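Local coordinates for epoxyqueuosine reductase (Streptococcus thermophilus, PDB 5D6S), which belongs to the epoxyqueuosine reductase (QueG) family of iron-sulfur proteins and binds cobalamin together with two iron-sulfur clusters, at residues R138-I143 / F150-M155; N324-L329 / P351-T356. All coordinates share one frame; numbering follows the deposited sequence.

In the fold
Contacts 1 and 2 lie on opposite sides of the chain's centre, their own centres about 44 Å apart, and share no helix or strand. In contact 1, helix 128-144 packs on strand 152-155, an outermost strand of the four-stranded sheet within this chain; three of the four touching residues are buried, and Y152 is exposed. Contact 2 is buried at all four touching residues and joins helices 318-331 and 351-364 in the C-terminal helical region. Neither contact has a hydrogen bond between its segments. Aliphatic carbons meet aromatic faces in contact 1, whereas in contact 2 isoleucine branches meet a threonine methyl and part of a histidine, while the histidine NE2 and the threonine hydroxyl bond elsewhere.

Contact 1: residues R138-I143 / F150-M155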
ATOM      1  N   ARG A 138      23.007  -0.197   8.329  1.00 81.97           N
ATOM      2  CA  ARG A 138      23.638  -0.841   9.494  1.00 87.08           C
ATOM      3  C   ARG A 138      24.256  -2.218   9.182  1.00 85.41           C
ATOM      4  O   ARG A 138      25.402  -2.501   9.550  1.00 89.61           O
ATOM      5  CB  ARG A 138      22.617  -0.964  10.642  1.00 88.57           C
ATOM      6  CG  ARG A 138      22.727   0.149  11.675  1.00 88.07           C
ATOM      7  CD  ARG A 138      21.414   0.861  11.934  1.00 89.28           C
ATOM      8  NE  ARG A 138      20.381  -0.000  12.518  1.00101.10           N
ATOM      9  CZ  ARG A 138      20.345  -0.406  13.785  1.00100.48           C
ATOM     10  NH1 ARG A 138      21.298  -0.060  14.643  1.00112.79           N
ATOM     11  NH2 ARG A 138      19.344  -1.166  14.207  1.00107.48           N
ATOM     12  N   LEU A 139      23.488  -3.054   8.500  1.00 80.60           N
ATOM     13  CA  LEU A 139      23.965  -4.348   8.013  1.00 78.40           C
ATOM     14  C   LEU A 139      25.199  -4.212   7.103  1.00 78.76           C
ATOM     15  O   LEU A 139      26.156  -4.948   7.233  1.00 77.46           O
ATOM     16  CB  LEU A 139      22.844  -5.055   7.245  1.00 72.15           C
ATOM     17  CG  LEU A 139      22.978  -6.559   7.138  1.00 75.15           C
ATOM     18  CD1 LEU A 139      22.536  -7.192   8.447  1.00 85.46           C
ATOM     19  CD2 LEU A 139      22.160  -7.105   5.970  1.00 77.54           C
ATOM     20  N   ALA A 140      25.152  -3.280   6.158  1.00 80.38           N
ATOM     21  CA  ALA A 140      26.300  -3.013   5.298  1.00 78.51           C
ATOM     22  C   ALA A 140      27.501  -2.501   6.104  1.00 83.98           C
ATOM     23  O   ALA A 140      28.615  -2.921   5.843  1.00 94.45           O
ATOM     24  CB  ALA A 140      25.941  -2.030   4.194  1.00 77.34           C
ATOM     25  N   LYS A 141      27.289  -1.605   7.075  1.00 87.20           N
ATOM     26  CA  LYS A 141      28.407  -1.058   7.893  1.00 86.51           C
ATOM     27  C   LYS A 141      29.021  -2.161   8.760  1.00 89.67           C
ATOM     28  O   LYS A 141      30.228  -2.177   8.985  1.00 93.61           O
ATOM     29  CB  LYS A 141      27.979   0.124   8.781  1.00 73.42           C
ATOM     30  N   GLY A 142      28.179  -3.075   9.237  1.00 91.89           N
ATOM     31  CA  GLY A 142      28.626  -4.221  10.030  1.00 92.44           C
ATOM     32  C   GLY A 142      29.280  -5.330   9.227  1.00 87.55           C
ATOM     33  O   GLY A 142      29.942  -6.195   9.804  1.00101.25           O
ATOM     34  N   ILE A 143      29.087  -5.315   7.908  1.00 80.13           N
ATOM     35  CA  ILE A 143      29.794  -6.221   6.988  1.00 79.27           C
ATOM     36  C   ILE A 143      31.107  -5.586   6.468  1.00 80.28           C
ATOM     37  O   ILE A 143      32.074  -6.301   6.202  1.00 80.79           O
ATOM     38  CB  ILE A 143      28.888  -6.651   5.803  1.00 77.32           C
ATOM     39  CG1 ILE A 143      27.783  -7.577   6.288  1.00 73.42           C
ATOM     40  CG2 ILE A 143      29.672  -7.390   4.715  1.00 80.88           C
ATOM     41  CD1 ILE A 143      26.718  -7.864   5.247  1.00 70.31           C
ATOM     42  N   PHE A 150      34.236  -5.098  -0.059  1.00 96.94           N
ATOM     43  CA  PHE A 150      32.796  -5.295   0.007  1.00 89.64           C
ATOM     44  C   PHE A 150      32.090  -4.257  -0.871  1.00 94.21           C
ATOM     45  O   PHE A 150      32.368  -3.054  -0.767  1.00 95.26           O
ATOM     46  CB  PHE A 150      32.325  -5.181   1.457  1.00 79.88           C
ATOM     47  CG  PHE A 150      30.847  -5.311   1.631  1.00 73.40           C
ATOM     48  CD1 PHE A 150      30.105  -6.204   0.857  1.00 73.27           C
ATOM     49  CD2 PHE A 150      30.189  -4.562   2.607  1.00 74.82           C
ATOM     50  CE1 PHE A 150      28.740  -6.331   1.048  1.00 77.05           C
ATOM     51  CE2 PHE A 150      28.819  -4.688   2.806  1.00 71.96           C
ATOM     52  CZ  PHE A 150      28.096  -5.576   2.027  1.00 77.59           C
ATOM     53  N   GLU A 151      31.194  -4.726  -1.737  1.00 86.04           N
ATOM     54  CA  GLU A 151      30.412  -3.835  -2.596  1.00 85.62           C
ATOM     55  C   GLU A 151      28.934  -4.166  -2.496  1.00 88.63           C
ATOM     56  O   GLU A 151      28.560  -5.336  -2.539  1.00 76.66           O
ATOM     57  CB  GLU A 151      30.869  -3.936  -4.046  1.00 81.11           C
ATOM     58  CG  GLU A 151      32.195  -3.236  -4.325  1.00 79.60           C
ATOM     59  CD  GLU A 151      32.472  -3.043  -5.812  1.00 85.15           C
ATOM     60  OE1 GLU A 151      31.651  -3.487  -6.668  1.00 77.81           O
ATOM     61  OE2 GLU A 151      33.512  -2.414  -6.123  1.00 84.23           O
ATOM     62  N   TYR A 152      28.097  -3.131  -2.376  1.00 92.03           N
ATOM     63  CA  TYR A 152      26.656  -3.338  -2.204  1.00 87.02           C
ATOM     64  C   TYR A 152      25.764  -2.318  -2.887  1.00 80.53           C
ATOM     65  O   TYR A 152      26.213  -1.296  -3.389  1.00 83.76           O
ATOM     66  CB  TYR A 152      26.298  -3.402  -0.719  1.00 81.19           C
ATOM     67  CG  TYR A 152      26.589  -2.145   0.062  1.00 85.98           C
ATOM     68  CD1 TYR A 152      27.867  -1.862   0.491  1.00 85.65           C
ATOM     69  CD2 TYR A 152      25.569  -1.260   0.417  1.00 91.11           C
ATOM     70  CE1 TYR A 152      28.131  -0.726   1.237  1.00 86.97           C
ATOM     71  CE2 TYR A 152      25.831  -0.129   1.173  1.00 84.36           C
ATOM     72  CZ  TYR A 152      27.121   0.123   1.574  1.00 80.16           C
ATOM     73  OH  TYR A 152      27.419   1.258   2.278  1.00 93.35           O
ATOM     74  N   LYS A 153      24.474  -2.628  -2.882  1.00 79.47           N
ATOM     75  CA  LYS A 153      23.449  -1.820  -3.513  1.00 72.37           C
ATOM     76  C   LYS A 153      22.121  -2.179  -2.847  1.00 65.60           C
ATOM     77  O   LYS A 153      21.599  -3.269  -3.040  1.00 62.62           O
ATOM     78  CB  LYS A 153      23.449  -2.112  -5.015  1.00 72.16           C
ATOM     79  CG  LYS A 153      22.281  -1.567  -5.799  1.00 78.02           C
ATOM     80  CD  LYS A 153      22.128  -0.074  -5.628  1.00 81.11           C
ATOM     81  CE  LYS A 153      21.191   0.462  -6.694  1.00 87.78           C
ATOM     82  NZ  LYS A 153      20.591   1.738  -6.241  1.00 91.77           N
ATOM     83  N   GLY A 154      21.599  -1.259  -2.045  1.00 67.58           N
ATOM     84  CA  GLY A 154      20.376  -1.496  -1.273  1.00 65.62           C
ATOM     85  C   GLY A 154      19.105  -1.103  -2.007  1.00 55.71           C
ATOM     86  O   GLY A 154      19.065  -0.095  -2.691  1.00 61.03           O
ATOM     87  N   MET A 155      18.052  -1.890  -1.825  1.00 55.83           N
ATOM     88  CA  MET A 155      16.741  -1.601  -2.402  1.00 60.62           C
ATOM     89  C   MET A 155      15.617  -1.834  -1.392  1.00 62.19           C
ATOM     90  O   MET A 155      15.659  -2.786  -0.629  1.00 72.14           O
ATOM     91  CB  MET A 155      16.502  -2.483  -3.630  1.00 57.46           C
ATOM     92  CG  MET A 155      17.395  -2.131  -4.788  1.00 59.91           C
ATOM     93  SD  MET A 155      17.049  -3.227  -6.159  1.00 76.70           S
ATOM     94  CE  MET A 155      17.995  -2.426  -7.456  1.00 76.78           C
TER
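A140 of the helix faces Y152 of the strand with their CA atoms 7.5 Å apart, and I143, one turn further along, faces F150; the two segments run in roughly opposite senses. The side chains illustrate how single methyl groups can seat aromatic rings. CB of A140 lies over one face of the Y152 ring, 3.6 Å from its centroid and 15° off the normal, a CH-pi contact displaced toward the CE2-CZ side. I143 makes a second one: its CG2 sits above the middle of the F150 ring, 3.5 Å from the centroid. A chi1 of -70°, measured to CG1, turns CG2 anti to the backbone N and over the F150 face.

The opposite face of F150 is met by Y152 CD1, 3.8 Å above the plane and toward the rim, so the phenyl group lies between I143 and the tyrosine. At the ring's edge, CE2 of F150 comes 3.5 Å from A140 O. I143 also reaches I34 and M37 of helix 30-40, while F150 touches T197 and Y152 touches L195 on the neighbouring strand 190-197. Together these contacts exemplify a helix packed on an antiparallel sheet: the chain leaves helix 128-144, turns through a short connection and returns against the helix as strand 152-155, at one margin of the sheet.

Contact 2: residues N324-L329 / P351-T356; sequences NAIIAL and PIHTAT
Side-by-side stacking of alternate helices, as in an alpha solenoid, brings I326 of helix 318-331 against T356 and H353 of helix 351-364. Helix 338-347 intervenes in sequence, and the two segments run almost parallel, at 10°, with their axes 9.8 Å apart at closest approach. This pattern is consistent with the HEAT-like helical region of QueG proteins.

I326 carries most of the meeting on its side, and its two branches divide the work. CG2, anti to the backbone N, approaches the T356 methyl CG2 at 3.7 Å; the other branch extends and brings CD1 alongside the start of the H353 side chain, 4.1 Å from its CB and close to the backbone carbonyl of the same residue. I326 also leans on L341 and I344 of helix 338-347, which places it among all three helices. I327 contributes from the flank: its CG1 comes within 3.7 Å of T356 CG2, the two side chains crossing at about a right angle. One threonine methyl is thereby contacted by both isoleucines.

H353 NE2 and the T356 hydroxyl find their partners away from the isoleucines. The imidazole of H353 gives its NE2 to a hydrogen bond with N319 O, a further tie to helix 318-331 beyond the 324-329 segment. T356 turns its hydroxyl back into its own helix, since chi1 of -54° sets OG1 beside the backbone N and leaves CG2 directed at the isoleucines. I352 O thus accepts the hydroxyl in addition to the routine bond from T356 N at 2.9 Å, the two reaching it from opposite faces of its carbonyl plane; OG1 of T356 lies 2.7 Å from I352 O and stands 39° out of that plane.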
ATOM      1  N   ASN A 324     -10.352  10.456  -0.564  1.00 46.52           N
ATOM      2  CA  ASN A 324     -10.776   9.182  -0.012  1.00 51.16           C
ATOM      3  C   ASN A 324     -11.614   9.366   1.249  1.00 52.22           C
ATOM      4  O   ASN A 324     -12.576   8.641   1.479  1.00 52.98           O
ATOM      5  CB  ASN A 324      -9.566   8.301   0.323  1.00 52.04           C
ATOM      6  CG  ASN A 324      -8.756   7.948  -0.901  1.00 50.93           C
ATOM      7  OD1 ASN A 324      -9.243   8.046  -2.022  1.00 48.24           O
ATOM      8  ND2 ASN A 324      -7.524   7.521  -0.698  1.00 50.39           N
ATOM      9  N   ALA A 325     -11.257  10.361   2.039  1.00 45.83           N
ATOM     10  CA  ALA A 325     -11.964  10.638   3.262  1.00 48.21           C
ATOM     11  C   ALA A 325     -13.366  11.098   2.957  1.00 43.52           C
ATOM     12  O   ALA A 325     -14.313  10.733   3.667  1.00 44.73           O
ATOM     13  CB  ALA A 325     -11.207  11.685   4.090  1.00 53.07           C
ATOM     14  N   ILE A 326     -13.518  11.912   1.911  1.00 44.58           N
ATOM     15  CA  ILE A 326     -14.864  12.325   1.463  1.00 41.40           C
ATOM     16  C   ILE A 326     -15.649  11.088   1.079  1.00 43.63           C
ATOM     17  O   ILE A 326     -16.826  10.940   1.423  1.00 51.14           O
ATOM     18  CB  ILE A 326     -14.802  13.301   0.299  1.00 41.45           C
ATOM     19  CG1 ILE A 326     -14.287  14.646   0.802  1.00 41.51           C
ATOM     20  CG2 ILE A 326     -16.180  13.479  -0.314  1.00 44.76           C
ATOM     21  CD1 ILE A 326     -13.747  15.509  -0.303  1.00 40.99           C
ATOM     22  N   ILE A 327     -14.976  10.162   0.420  1.00 42.67           N
ATOM     23  CA  ILE A 327     -15.633   8.939   0.044  1.00 45.54           C
ATOM     24  C   ILE A 327     -16.056   8.135   1.275  1.00 48.66           C
ATOM     25  O   ILE A 327     -17.148   7.549   1.295  1.00 50.44           O
ATOM     26  CB  ILE A 327     -14.768   8.122  -0.898  1.00 45.11           C
ATOM     27  CG1 ILE A 327     -14.653   8.870  -2.237  1.00 51.74           C
ATOM     28  CG2 ILE A 327     -15.381   6.751  -1.125  1.00 47.15           C
ATOM     29  CD1 ILE A 327     -13.542   8.384  -3.154  1.00 50.90           C
ATOM     30  N   ALA A 328     -15.189   8.070   2.272  1.00 44.56           N
ATOM     31  CA  ALA A 328     -15.499   7.331   3.493  1.00 46.27           C
ATOM     32  C   ALA A 328     -16.724   7.937   4.143  1.00 50.13           C
ATOM     33  O   ALA A 328     -17.687   7.231   4.461  1.00 48.39           O
ATOM     34  CB  ALA A 328     -14.321   7.388   4.460  1.00 49.01           C
ATOM     35  N   LEU A 329     -16.699   9.260   4.318  1.00 49.78           N
ATOM     36  CA  LEU A 329     -17.859   9.964   4.866  1.00 47.43           C
ATOM     37  C   LEU A 329     -19.152   9.667   4.093  1.00 48.54           C
ATOM     38  O   LEU A 329     -20.213   9.527   4.699  1.00 50.28           O
ATOM     39  CB  LEU A 329     -17.614  11.459   4.886  1.00 41.46           C
ATOM     40  CG  LEU A 329     -16.604  11.840   5.934  1.00 44.92           C
ATOM     41  CD1 LEU A 329     -16.226  13.306   5.747  1.00 50.05           C
ATOM     42  CD2 LEU A 329     -17.137  11.600   7.330  1.00 43.43           C
ATOM     43  N   PRO A 351     -10.865  20.899  -7.475  1.00 47.64           N
ATOM     44  CA  PRO A 351     -11.976  20.334  -8.243  1.00 46.46           C
ATOM     45  C   PRO A 351     -12.232  18.853  -8.029  1.00 46.48           C
ATOM     46  O   PRO A 351     -13.387  18.433  -8.014  1.00 49.30           O
ATOM     47  CB  PRO A 351     -11.570  20.594  -9.687  1.00 46.96           C
ATOM     48  CG  PRO A 351     -10.623  21.735  -9.617  1.00 45.20           C
ATOM     49  CD  PRO A 351      -9.889  21.597  -8.328  1.00 44.16           C
ATOM     50  N   ILE A 352     -11.192  18.043  -7.876  1.00 46.59           N
ATOM     51  CA  ILE A 352     -11.423  16.613  -7.594  1.00 45.06           C
ATOM     52  C   ILE A 352     -12.260  16.455  -6.337  1.00 45.89           C
ATOM     53  O   ILE A 352     -13.264  15.713  -6.334  1.00 48.06           O
ATOM     54  CB  ILE A 352     -10.129  15.800  -7.442  1.00 47.87           C
ATOM     55  CG1 ILE A 352      -9.679  15.245  -8.775  1.00 50.08           C
ATOM     56  CG2 ILE A 352     -10.341  14.559  -6.588  1.00 50.63           C
ATOM     57  CD1 ILE A 352      -9.512  16.294  -9.819  1.00 56.67           C
ATOM     58  N   HIS A 353     -11.898  17.201  -5.289  1.00 42.87           N
ATOM     59  CA  HIS A 353     -12.674  17.194  -4.054  1.00 41.75           C
ATOM     60  C   HIS A 353     -14.101  17.699  -4.237  1.00 40.39           C
ATOM     61  O   HIS A 353     -15.043  17.093  -3.714  1.00 45.42           O
ATOM     62  CB  HIS A 353     -11.997  18.009  -2.975  1.00 43.56           C
ATOM     63  CG  HIS A 353     -10.693  17.447  -2.534  1.00 41.05           C
ATOM     64  ND1 HIS A 353      -9.766  18.184  -1.828  1.00 45.79           N
ATOM     65  CD2 HIS A 353     -10.137  16.233  -2.737  1.00 41.53           C
ATOM     66  CE1 HIS A 353      -8.718  17.422  -1.561  1.00 43.00           C
ATOM     67  NE2 HIS A 353      -8.912  16.240  -2.121  1.00 43.16           N
ATOM     68  N   THR A 354     -14.260  18.781  -4.981  1.00 38.21           N
ATOM     69  CA  THR A 354     -15.581  19.291  -5.273  1.00 37.42           C
ATOM     70  C   THR A 354     -16.458  18.225  -5.901  1.00 39.50           C
ATOM     71  O   THR A 354     -17.586  17.969  -5.471  1.00 39.61           O
ATOM     72  CB  THR A 354     -15.499  20.501  -6.214  1.00 38.54           C
ATOM     73  OG1 THR A 354     -14.796  21.573  -5.574  1.00 36.78           O
ATOM     74  CG2 THR A 354     -16.908  20.995  -6.611  1.00 41.82           C
ATOM     75  N   ALA A 355     -15.960  17.624  -6.970  1.00 46.17           N
ATOM     76  CA  ALA A 355     -16.752  16.631  -7.711  1.00 43.22           C
ATOM     77  C   ALA A 355     -17.059  15.429  -6.827  1.00 40.82           C
ATOM     78  O   ALA A 355     -18.129  14.846  -6.872  1.00 43.11           O
ATOM     79  CB  ALA A 355     -16.012  16.197  -8.942  1.00 40.58           C
ATOM     80  N   THR A 356     -16.106  15.069  -6.004  1.00 44.65           N
ATOM     81  CA  THR A 356     -16.303  13.915  -5.115  1.00 45.32           C
ATOM     82  C   THR A 356     -17.365  14.284  -4.073  1.00 47.76           C
ATOM     83  O   THR A 356     -18.295  13.526  -3.841  1.00 52.73           O
ATOM     84  CB  THR A 356     -14.993  13.499  -4.473  1.00 40.75           C
ATOM     85  OG1 THR A 356     -14.026  13.273  -5.512  1.00 36.57           O
ATOM     86  CG2 THR A 356     -15.186  12.272  -3.661  1.00 47.05           C
TER